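Local coordinates for protein TBC1 domain family member 22A (Homo sapiens, PDB 2QFZ) that probably acts as a GTPase-activating protein for Rab-family GTPases, here represented by its helical TBC domain, at residues E118-Q123 against V174-V179; D111-S116 against K125-F130; V160-Y165 against E182-I187; E131-I136 against D190-M195. One frame throughout, in Å; residues are numbered along the deposited sequence.

Contact 1: residues E118-Q123 against V174-V179; sequences EALILQ and VDVSGV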
# COMPACT_ATOMS: atom_id res chain seq x y z
N GLU A 118 -4.41 -7.88 -13.92
CA GLU A 118 -4.79 -7.61 -15.32
C GLU A 118 -6.32 -7.66 -15.60
O GLU A 118 -6.82 -6.89 -16.41
CB GLU A 118 -4.07 -8.58 -16.27
N ALA A 119 -7.04 -8.54 -14.92
CA ALA A 119 -8.49 -8.64 -15.12
C ALA A 119 -9.21 -7.33 -14.74
O ALA A 119 -10.14 -6.92 -15.40
CB ALA A 119 -9.04 -9.80 -14.34
N LEU A 120 -8.75 -6.68 -13.66
CA LEU A 120 -9.31 -5.39 -13.23
C LEU A 120 -8.91 -4.25 -14.19
O LEU A 120 -9.77 -3.52 -14.70
CB LEU A 120 -8.84 -5.11 -11.80
CG LEU A 120 -9.28 -3.85 -11.09
CD1 LEU A 120 -10.75 -3.90 -10.73
CD2 LEU A 120 -8.40 -3.70 -9.86
N ILE A 121 -7.61 -4.13 -14.43
CA ILE A 121 -7.04 -3.03 -15.21
C ILE A 121 -7.54 -3.02 -16.64
O ILE A 121 -7.73 -1.95 -17.23
CB ILE A 121 -5.46 -3.09 -15.26
CG1 ILE A 121 -4.85 -2.97 -13.86
CG2 ILE A 121 -4.89 -1.96 -16.13
CD1 ILE A 121 -5.08 -1.61 -13.21
N LEU A 122 -7.76 -4.20 -17.21
CA LEU A 122 -8.20 -4.30 -18.59
C LEU A 122 -9.65 -3.81 -18.76
O LEU A 122 -10.05 -3.50 -19.88
CB LEU A 122 -8.04 -5.73 -19.11
CG LEU A 122 -6.58 -6.14 -19.37
CD1 LEU A 122 -6.50 -7.63 -19.69
CD2 LEU A 122 -5.98 -5.29 -20.50
N GLN A 123 -10.42 -3.74 -17.67
CA GLN A 123 -11.75 -3.11 -17.73
C GLN A 123 -11.53 -1.63 -18.05
O GLN A 123 -10.84 -0.94 -17.32
CB GLN A 123 -12.51 -3.31 -16.43
CG GLN A 123 -12.84 -4.79 -16.14
CD GLN A 123 -13.58 -4.99 -14.83
OE1 GLN A 123 -14.45 -4.21 -14.47
NE2 GLN A 123 -13.25 -6.07 -14.11
N VAL A 174 -13.77 -9.04 -9.30
CA VAL A 174 -14.15 -7.61 -9.23
C VAL A 174 -14.52 -7.01 -10.61
O VAL A 174 -13.64 -6.61 -11.40
CB VAL A 174 -13.06 -6.74 -8.51
CG1 VAL A 174 -13.38 -5.24 -8.64
CG2 VAL A 174 -12.95 -7.15 -7.03
N ASP A 175 -15.82 -6.95 -10.88
CA ASP A 175 -16.33 -6.30 -12.08
C ASP A 175 -16.90 -4.91 -11.72
O ASP A 175 -17.73 -4.78 -10.84
CB ASP A 175 -17.40 -7.16 -12.74
CG ASP A 175 -17.81 -6.65 -14.14
OD1 ASP A 175 -17.19 -5.70 -14.66
OD2 ASP A 175 -18.76 -7.22 -14.71
N VAL A 176 -16.43 -3.89 -12.44
CA VAL A 176 -16.84 -2.51 -12.27
C VAL A 176 -18.11 -2.18 -13.10
O VAL A 176 -18.72 -1.14 -12.90
CB VAL A 176 -15.65 -1.54 -12.72
CG1 VAL A 176 -16.03 -0.07 -12.63
CG2 VAL A 176 -14.39 -1.82 -11.90
N SER A 177 -18.50 -3.06 -14.03
CA SER A 177 -19.52 -2.71 -15.06
C SER A 177 -20.89 -2.25 -14.52
O SER A 177 -21.54 -1.40 -15.14
CB SER A 177 -19.69 -3.86 -16.09
OG SER A 177 -20.20 -5.04 -15.47
N GLY A 178 -21.32 -2.77 -13.37
CA GLY A 178 -22.63 -2.43 -12.79
C GLY A 178 -22.73 -1.14 -11.96
O GLY A 178 -23.83 -0.68 -11.67
N VAL A 179 -21.58 -0.56 -11.59
CA VAL A 179 -21.55 0.58 -10.68
C VAL A 179 -22.03 1.85 -11.43
O VAL A 179 -21.47 2.19 -12.45
CB VAL A 179 -20.12 0.81 -10.09
CG1 VAL A 179 -20.12 1.98 -9.10
CG2 VAL A 179 -19.59 -0.47 -9.43
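Along E118-Q123, a short helix and the turn that follows it, the first atom to matter is the carbonyl of A119, whose oxygen takes a weak hydrogen bond from the Q123 side chain and helps hold that amide's rotation. L120, with CG anti to the backbone N, runs alongside V174 in the same direction. L120 CD1 rests on V174 CG1 at 3.6 Å, with V176 CG2 farther off; V126 and V159 also touch this leucine. Q123 carries the polar part of the contact. Its extended chain delivers a flat amide that grips the backbone on both flanks of D175. Q123 NE2 donates to V174 O at 2.8 Å, somewhat bent at the hydrogen. Q123 OE1 accepts from V176 N at 2.9 Å in a nearly straight bond. Each acceptor is met on a lone pair. The price is a close pair of acceptors, Q123 OE1 and D175 OD1, 3.1 Å apart, with the amide and carboxylate planes almost perpendicular. D175 is compensated locally: S177 N approaches OD1 from above the carboxylate plane, and S177 OG donates to OD2. Thus the N-cap residue of helix 124-140 clamps, through its two-pronged amide, a connection built from an Asx turn at D175 running into a type I beta turn, V176 to V179, just ahead of helix 181-200.

Contact 2: residues D111-S116 against K125-F130; sequences DIPRMS and KVTEIF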
# COMPACT_ATOMS: atom_id res chain seq x y z
N ASP A 111 2.50 2.56 -18.51
CA ASP A 111 2.52 1.74 -17.30
C ASP A 111 1.16 1.18 -16.93
O ASP A 111 1.07 -0.01 -16.64
CB ASP A 111 3.05 2.54 -16.11
CG ASP A 111 4.54 2.88 -16.23
OD1 ASP A 111 5.23 2.34 -17.14
OD2 ASP A 111 5.01 3.70 -15.42
N ILE A 112 0.12 2.03 -16.92
CA ILE A 112 -1.18 1.58 -16.41
C ILE A 112 -1.67 0.36 -17.15
O ILE A 112 -1.91 -0.66 -16.51
CB ILE A 112 -2.29 2.72 -16.35
CG1 ILE A 112 -1.91 3.80 -15.34
CG2 ILE A 112 -3.68 2.13 -16.03
CD1 ILE A 112 -0.88 3.40 -14.33
N PRO A 113 -1.80 0.43 -18.50
CA PRO A 113 -2.25 -0.73 -19.30
C PRO A 113 -1.61 -2.09 -19.04
O PRO A 113 -2.26 -3.10 -19.27
CB PRO A 113 -2.00 -0.27 -20.72
CG PRO A 113 -2.31 1.19 -20.66
CD PRO A 113 -1.63 1.61 -19.37
N ARG A 114 -0.38 -2.13 -18.55
CA ARG A 114 0.34 -3.40 -18.34
C ARG A 114 0.58 -3.72 -16.86
O ARG A 114 1.41 -4.59 -16.55
CB ARG A 114 1.72 -3.40 -19.04
CG ARG A 114 1.94 -2.43 -20.23
CD ARG A 114 3.45 -2.04 -20.35
NE ARG A 114 3.98 -1.65 -19.04
CZ ARG A 114 5.23 -1.24 -18.80
NH1 ARG A 114 5.58 -0.95 -17.53
NH2 ARG A 114 6.12 -1.10 -19.79
N MET A 115 -0.11 -3.03 -15.95
CA MET A 115 0.09 -3.30 -14.52
C MET A 115 -0.85 -4.42 -14.03
O MET A 115 -1.74 -4.86 -14.76
CB MET A 115 -0.06 -2.00 -13.68
CG MET A 115 -1.46 -1.59 -13.37
SD MET A 115 -1.56 0.08 -12.68
CE MET A 115 -1.58 -0.30 -10.92
N SER A 116 -0.61 -4.88 -12.81
CA SER A 116 -1.36 -5.98 -12.21
C SER A 116 -2.37 -5.41 -11.20
O SER A 116 -2.14 -4.33 -10.64
CB SER A 116 -0.37 -6.96 -11.55
OG SER A 116 -0.92 -7.58 -10.40
N LYS A 125 -12.95 1.29 -18.06
CA LYS A 125 -13.28 2.37 -17.14
C LYS A 125 -12.26 2.43 -15.98
O LYS A 125 -12.05 3.49 -15.41
CB LYS A 125 -14.69 2.19 -16.60
CG LYS A 125 -15.74 1.86 -17.68
N VAL A 126 -11.63 1.30 -15.66
CA VAL A 126 -10.65 1.25 -14.56
C VAL A 126 -9.36 1.95 -15.02
O VAL A 126 -8.76 2.74 -14.26
CB VAL A 126 -10.33 -0.20 -14.07
CG1 VAL A 126 -9.33 -0.16 -12.93
CG2 VAL A 126 -11.63 -0.97 -13.61
N THR A 127 -8.97 1.71 -16.26
CA THR A 127 -7.75 2.28 -16.81
C THR A 127 -7.83 3.78 -16.86
O THR A 127 -6.86 4.46 -16.54
CB THR A 127 -7.39 1.68 -18.21
OG1 THR A 127 -7.13 0.28 -18.06
CG2 THR A 127 -6.15 2.31 -18.75
N GLU A 128 -8.98 4.31 -17.23
CA GLU A 128 -9.17 5.76 -17.27
C GLU A 128 -9.16 6.41 -15.88
O GLU A 128 -8.65 7.48 -15.73
CB GLU A 128 -10.52 6.12 -17.95
N ILE A 129 -9.79 5.77 -14.89
CA ILE A 129 -9.83 6.33 -13.54
C ILE A 129 -8.39 6.37 -13.02
O ILE A 129 -7.95 7.38 -12.49
CB ILE A 129 -10.67 5.47 -12.59
CG1 ILE A 129 -12.14 5.56 -12.94
CG2 ILE A 129 -10.44 5.91 -11.13
CD1 ILE A 129 -13.00 4.46 -12.24
N PHE A 130 -7.69 5.25 -13.18
CA PHE A 130 -6.30 5.11 -12.68
C PHE A 130 -5.40 6.18 -13.23
O PHE A 130 -4.68 6.81 -12.46
CB PHE A 130 -5.74 3.70 -12.98
CG PHE A 130 -6.07 2.66 -11.92
CD1 PHE A 130 -7.36 2.50 -11.45
CD2 PHE A 130 -5.08 1.83 -11.39
CE1 PHE A 130 -7.66 1.55 -10.48
CE2 PHE A 130 -5.38 0.88 -10.43
CZ PHE A 130 -6.68 0.75 -9.98
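Three apolar side chains of the turn D111-S116, I112, P113 and M115, settle against one flank of helix 124-140. I112 turns CG2 anti to its backbone N, and this branch reaches T127 CG2 at 3.7 Å and also touches F130 CB; isoleucine and threonine overlap head to tail. Its other branch is strained, since chi2 of -19° brings CD1 close to eclipsing CA. T127 likewise sends CG2 anti to its own N, offering a methyl to the turn and placing OG1 beside the backbone N. P113 CG is the looser third contact, 4.4 Å from T127 CG2. M115 adopts the crowded position, CG between N and the carbonyl carbon (chi1 81°), and then bends at chi3. That bend puts M115 CE at the edge of the F130 ring, 4.0 Å from CE2, in an oblique Met-aromatic contact. F158 meets the same phenyl ring edge-to-face. On the turn itself, R114 NH1 faces D111 OD1 through charge alone, while D111 OD2 hydrogen-bonds to Y146 OH and R114 touches Q148. These residues fit the IxxDxxR and YxQ signatures of TBC domains, so the turn backed by helix 124-140 probably carries the arginine finger of a dual-finger RabGAP site.

Contact 3: residues V160-Y165 against E182-I187; sequences VFICEY and EVLCNI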
# COMPACT_ATOMS: atom_id res chain seq x y z
N VAL A 160 -10.72 -1.89 -2.40
CA VAL A 160 -11.42 -1.86 -1.13
C VAL A 160 -12.71 -1.03 -1.26
O VAL A 160 -13.81 -1.51 -0.90
CB VAL A 160 -10.48 -1.39 0.04
CG1 VAL A 160 -11.23 -0.96 1.30
CG2 VAL A 160 -9.49 -2.50 0.38
N PHE A 161 -12.59 0.19 -1.80
CA PHE A 161 -13.72 1.10 -1.89
C PHE A 161 -14.77 0.66 -2.93
O PHE A 161 -15.95 0.75 -2.65
CB PHE A 161 -13.30 2.56 -2.14
CG PHE A 161 -12.37 3.12 -1.10
CD1 PHE A 161 -12.34 2.64 0.20
CD2 PHE A 161 -11.56 4.21 -1.42
CE1 PHE A 161 -11.47 3.19 1.16
CE2 PHE A 161 -10.69 4.76 -0.45
CZ PHE A 161 -10.67 4.25 0.85
N ILE A 162 -14.37 0.12 -4.08
CA ILE A 162 -15.36 -0.34 -5.05
C ILE A 162 -16.11 -1.56 -4.54
O ILE A 162 -17.27 -1.76 -4.89
CB ILE A 162 -14.75 -0.57 -6.46
CG1 ILE A 162 -15.87 -0.53 -7.51
CG2 ILE A 162 -13.96 -1.88 -6.54
CD1 ILE A 162 -15.44 -0.08 -8.86
N CYS A 163 -15.48 -2.35 -3.66
CA CYS A 163 -16.09 -3.55 -3.11
C CYS A 163 -17.26 -3.28 -2.15
O CYS A 163 -17.98 -4.20 -1.82
CB CYS A 163 -15.05 -4.46 -2.42
SG CYS A 163 -14.09 -5.51 -3.59
N GLU A 164 -17.45 -2.04 -1.70
CA GLU A 164 -18.62 -1.66 -0.90
C GLU A 164 -19.94 -1.59 -1.79
O GLU A 164 -21.06 -1.46 -1.26
CB GLU A 164 -18.33 -0.30 -0.19
CG GLU A 164 -19.26 0.04 1.04
CD GLU A 164 -18.85 1.32 1.78
OE1 GLU A 164 -18.17 2.18 1.18
OE2 GLU A 164 -19.18 1.47 2.99
N TYR A 165 -19.78 -1.68 -3.11
CA TYR A 165 -20.87 -1.47 -4.08
C TYR A 165 -21.04 -2.58 -5.11
O TYR A 165 -21.75 -2.36 -6.11
CB TYR A 165 -20.64 -0.16 -4.83
CG TYR A 165 -20.63 1.05 -3.95
CD1 TYR A 165 -21.79 1.61 -3.54
CD2 TYR A 165 -19.43 1.63 -3.51
CE1 TYR A 165 -21.82 2.71 -2.74
CE2 TYR A 165 -19.44 2.74 -2.67
CZ TYR A 165 -20.66 3.29 -2.32
OH TYR A 165 -20.78 4.39 -1.50
N GLU A 182 -22.10 8.05 -11.09
CA GLU A 182 -22.02 9.00 -9.98
C GLU A 182 -21.26 8.36 -8.79
O GLU A 182 -20.46 9.00 -8.11
CB GLU A 182 -23.44 9.37 -9.55
CG GLU A 182 -23.66 10.83 -9.14
CD GLU A 182 -25.13 11.22 -9.24
OE1 GLU A 182 -25.98 10.35 -8.93
OE2 GLU A 182 -25.44 12.37 -9.66
N VAL A 183 -21.51 7.08 -8.57
CA VAL A 183 -20.95 6.33 -7.44
C VAL A 183 -19.49 6.05 -7.71
O VAL A 183 -18.66 6.23 -6.82
CB VAL A 183 -21.69 5.01 -7.22
CG1 VAL A 183 -20.81 4.05 -6.36
CG2 VAL A 183 -23.07 5.27 -6.58
N LEU A 184 -19.20 5.64 -8.94
CA LEU A 184 -17.81 5.46 -9.43
C LEU A 184 -16.90 6.75 -9.35
O LEU A 184 -15.72 6.64 -8.98
CB LEU A 184 -17.84 4.94 -10.86
CG LEU A 184 -16.90 3.85 -11.33
CD1 LEU A 184 -16.95 2.62 -10.43
CD2 LEU A 184 -17.27 3.51 -12.78
N CYS A 185 -17.43 7.94 -9.68
CA CYS A 185 -16.71 9.21 -9.43
C CYS A 185 -16.40 9.45 -7.96
O CYS A 185 -15.35 10.02 -7.64
CB CYS A 185 -17.48 10.44 -9.92
SG CYS A 185 -17.78 10.40 -11.64
N ASN A 186 -17.35 9.09 -7.10
CA ASN A 186 -17.18 9.23 -5.65
C ASN A 186 -16.06 8.32 -5.12
O ASN A 186 -15.23 8.76 -4.32
CB ASN A 186 -18.46 8.94 -4.91
CG ASN A 186 -19.45 10.11 -4.95
OD1 ASN A 186 -19.18 11.18 -5.51
ND2 ASN A 186 -20.60 9.90 -4.35
N ILE A 187 -16.04 7.09 -5.59
CA ILE A 187 -14.97 6.15 -5.32
C ILE A 187 -13.61 6.67 -5.77
O ILE A 187 -12.65 6.54 -5.05
CB ILE A 187 -15.23 4.78 -5.98
CG1 ILE A 187 -16.40 4.07 -5.29
CG2 ILE A 187 -13.97 3.89 -5.90
CD1 ILE A 187 -16.93 2.85 -6.05
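With CG1 anti to the carbonyl carbon (chi1 -69°) and chi2 extended, I187 extends its CD1 across to the opposing segment, while Y165, also with CG anti to the carbonyl carbon (chi1 -61°), turns its ring to meet helix 181-200. The pairing belongs to the all-helical TBC fold: the last part of helix 150-162 and the residues that follow it, to Y165, lie against the first turns of helix 181-200. I187 does most of the filling. Its CD1 sits 3.7 Å from I162 CA and also meets Y165 CD2. I187 CG2 lies 4.0 Å from F161 CB. The F161 ring itself turns from I187 to D190, T191 and C194, and makes a cation-pi contact with K61. V183 CG1, held anti to its backbone N, stands over the centre of one face of the Y165 ring, a CH-pi contact of 3.8 Å to the centroid, almost along the ring normal. No hydrogen bond crosses this interface. On the side toward the connecting loop, V174 and V176 touch I162, and V176 and V179 touch L184. L184, with its first torsion far from a staggered position, meets I162 methyl to methyl, the two CD1 atoms a tight 3.5 Å apart.

Contact 4: residues E131-I136 against D190-M195; sequences ERILFI and DTYWCM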
# COMPACT_ATOMS: atom_id res chain seq x y z
N GLU A 131 -5.44 6.39 -14.56
CA GLU A 131 -4.64 7.45 -15.25
C GLU A 131 -4.96 8.85 -14.77
O GLU A 131 -4.06 9.71 -14.61
CB GLU A 131 -4.88 7.40 -16.80
CG GLU A 131 -4.25 6.21 -17.46
CD GLU A 131 -4.57 6.07 -18.94
OE1 GLU A 131 -5.19 6.99 -19.52
OE2 GLU A 131 -4.18 5.02 -19.54
N ARG A 132 -6.25 9.11 -14.56
CA ARG A 132 -6.68 10.42 -14.12
C ARG A 132 -6.25 10.72 -12.71
O ARG A 132 -5.76 11.83 -12.42
CB ARG A 132 -8.19 10.54 -14.27
CG ARG A 132 -8.66 11.96 -14.17
CD ARG A 132 -10.03 12.11 -14.74
NE ARG A 132 -10.90 11.02 -14.33
CZ ARG A 132 -12.09 10.76 -14.85
NH1 ARG A 132 -12.61 11.54 -15.81
NH2 ARG A 132 -12.79 9.73 -14.36
N ILE A 133 -6.43 9.77 -11.78
CA ILE A 133 -5.94 9.95 -10.38
C ILE A 133 -4.43 10.22 -10.36
O ILE A 133 -3.95 11.15 -9.69
CB ILE A 133 -6.22 8.69 -9.49
CG1 ILE A 133 -7.70 8.57 -9.15
CG2 ILE A 133 -5.39 8.72 -8.16
CD1 ILE A 133 -8.09 7.19 -8.55
N LEU A 134 -3.68 9.41 -11.12
CA LEU A 134 -2.22 9.48 -11.15
C LEU A 134 -1.73 10.77 -11.85
O LEU A 134 -0.85 11.47 -11.35
CB LEU A 134 -1.63 8.19 -11.79
CG LEU A 134 -1.72 6.94 -10.91
CD1 LEU A 134 -1.46 5.68 -11.69
CD2 LEU A 134 -0.75 7.10 -9.74
N PHE A 135 -2.37 11.14 -12.94
CA PHE A 135 -2.07 12.43 -13.61
C PHE A 135 -2.34 13.67 -12.71
O PHE A 135 -1.50 14.60 -12.63
CB PHE A 135 -2.85 12.51 -14.95
CG PHE A 135 -2.54 13.74 -15.76
CD1 PHE A 135 -1.50 13.75 -16.66
CD2 PHE A 135 -3.31 14.88 -15.64
CE1 PHE A 135 -1.19 14.90 -17.40
CE2 PHE A 135 -3.01 16.04 -16.39
CZ PHE A 135 -1.95 16.03 -17.27
N ILE A 136 -3.48 13.68 -12.02
CA ILE A 136 -3.79 14.80 -11.10
C ILE A 136 -2.81 14.86 -9.91
O ILE A 136 -2.29 15.93 -9.56
CB ILE A 136 -5.27 14.75 -10.63
CG1 ILE A 136 -6.21 15.19 -11.77
CG2 ILE A 136 -5.53 15.63 -9.40
CD1 ILE A 136 -7.69 14.96 -11.46
N ASP A 190 -12.45 9.43 -3.35
CA ASP A 190 -12.04 8.75 -2.10
C ASP A 190 -10.65 8.10 -2.27
O ASP A 190 -9.75 8.26 -1.44
CB ASP A 190 -13.10 7.68 -1.71
CG ASP A 190 -14.49 8.29 -1.33
OD1 ASP A 190 -14.66 9.58 -1.34
OD2 ASP A 190 -15.39 7.48 -0.97
N THR A 191 -10.47 7.44 -3.40
CA THR A 191 -9.21 6.77 -3.73
C THR A 191 -8.06 7.78 -3.84
O THR A 191 -6.96 7.57 -3.25
CB THR A 191 -9.35 5.94 -4.99
OG1 THR A 191 -10.35 4.96 -4.77
CG2 THR A 191 -8.03 5.23 -5.38
N TYR A 192 -8.32 8.90 -4.51
CA TYR A 192 -7.29 9.99 -4.62
C TYR A 192 -6.90 10.52 -3.24
O TYR A 192 -5.71 10.67 -2.96
CB TYR A 192 -7.76 11.14 -5.54
CG TYR A 192 -6.82 12.33 -5.61
CD1 TYR A 192 -5.79 12.40 -6.57
CD2 TYR A 192 -6.93 13.38 -4.71
CE1 TYR A 192 -4.94 13.46 -6.62
CE2 TYR A 192 -6.05 14.45 -4.76
CZ TYR A 192 -5.07 14.48 -5.70
OH TYR A 192 -4.22 15.56 -5.74
N TRP A 193 -7.87 10.86 -2.39
CA TRP A 193 -7.53 11.49 -1.12
C TRP A 193 -6.80 10.56 -0.17
O TRP A 193 -5.88 10.97 0.52
CB TRP A 193 -8.76 12.12 -0.44
CG TRP A 193 -9.29 13.33 -1.16
CD1 TRP A 193 -10.50 13.44 -1.77
CD2 TRP A 193 -8.62 14.59 -1.37
NE1 TRP A 193 -10.65 14.68 -2.30
CE2 TRP A 193 -9.51 15.41 -2.09
CE3 TRP A 193 -7.37 15.11 -1.00
CZ2 TRP A 193 -9.18 16.73 -2.48
CZ3 TRP A 193 -7.05 16.44 -1.37
CH2 TRP A 193 -7.95 17.22 -2.10
N CYS A 194 -7.21 9.30 -0.14
CA CYS A 194 -6.60 8.30 0.74
C CYS A 194 -5.20 7.91 0.28
O CYS A 194 -4.29 7.86 1.10
CB CYS A 194 -7.54 7.11 0.91
SG CYS A 194 -8.95 7.52 2.00
N MET A 195 -5.02 7.71 -1.02
CA MET A 195 -3.69 7.59 -1.63
C MET A 195 -2.80 8.80 -1.34
O MET A 195 -1.66 8.63 -0.95
CB MET A 195 -3.78 7.34 -3.13
CG MET A 195 -2.51 6.82 -3.78
SD MET A 195 -2.40 7.11 -5.58
CE MET A 195 -2.42 8.94 -5.64
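Helices 124-140 and 181-200 meet in the buried interior with their short segments crossing at -40°, running in the same general sense and 10.2 Å apart at closest approach of the axes. I133 is the side chain on which the contact turns. From CB it divides into two branches: CG2, anti to the backbone N, fits between two partners, M195 CE at 3.9 Å and Y192 CD1 at 4.0 Å. The other branch leaves through CG1, anti to the carbonyl carbon, and ends at CD1, which lies 3.7 Å from T191 CG2, the threonine lying across the isoleucine. Even the I133 carbonyl takes part, its O lying at the edge of the Y192 ring. One turn on, I136 CG2 comes obliquely to the same ring, 3.6 Å from Y192 CE1 and also close to its OH. Y192 arrives with CG anti to its backbone N, and its ring additionally meets that of Y85. M195 follows the same first torsion, then bends at chi3 to return its methyl to I133. The hydroxyl of T191 is satisfied within its own helix, OG1 bonding to I187 O. Around this apolar seam, R132 forms a salt bridge with E188 and D190 one with K61. An apolar crossing thus joins helices 124-140 and 181-200 in the interior of this all-helical Rab-GAP TBC domain, with helix 74-91 adding Y85.

From the N terminus, contact 2 comes first, closing the short loop in which 111-116 folds back on the start of helix 124-140. Contact 1 opens inside that loop at 118-123 and closes only at 174-179, so the two cross. After contact 2 has closed, contact 4 opens further along helix 124-140 and ends at 190-195, crossing contact 1 in turn. Contact 3, between 160-165 and 182-187, crosses contact 1 and is nested within contact 4. I112 packs on L134, V176 on V126 and I129 on L184, so helix 124-140 joins the 111-116 turn, the 174-179 connection and helix 181-200.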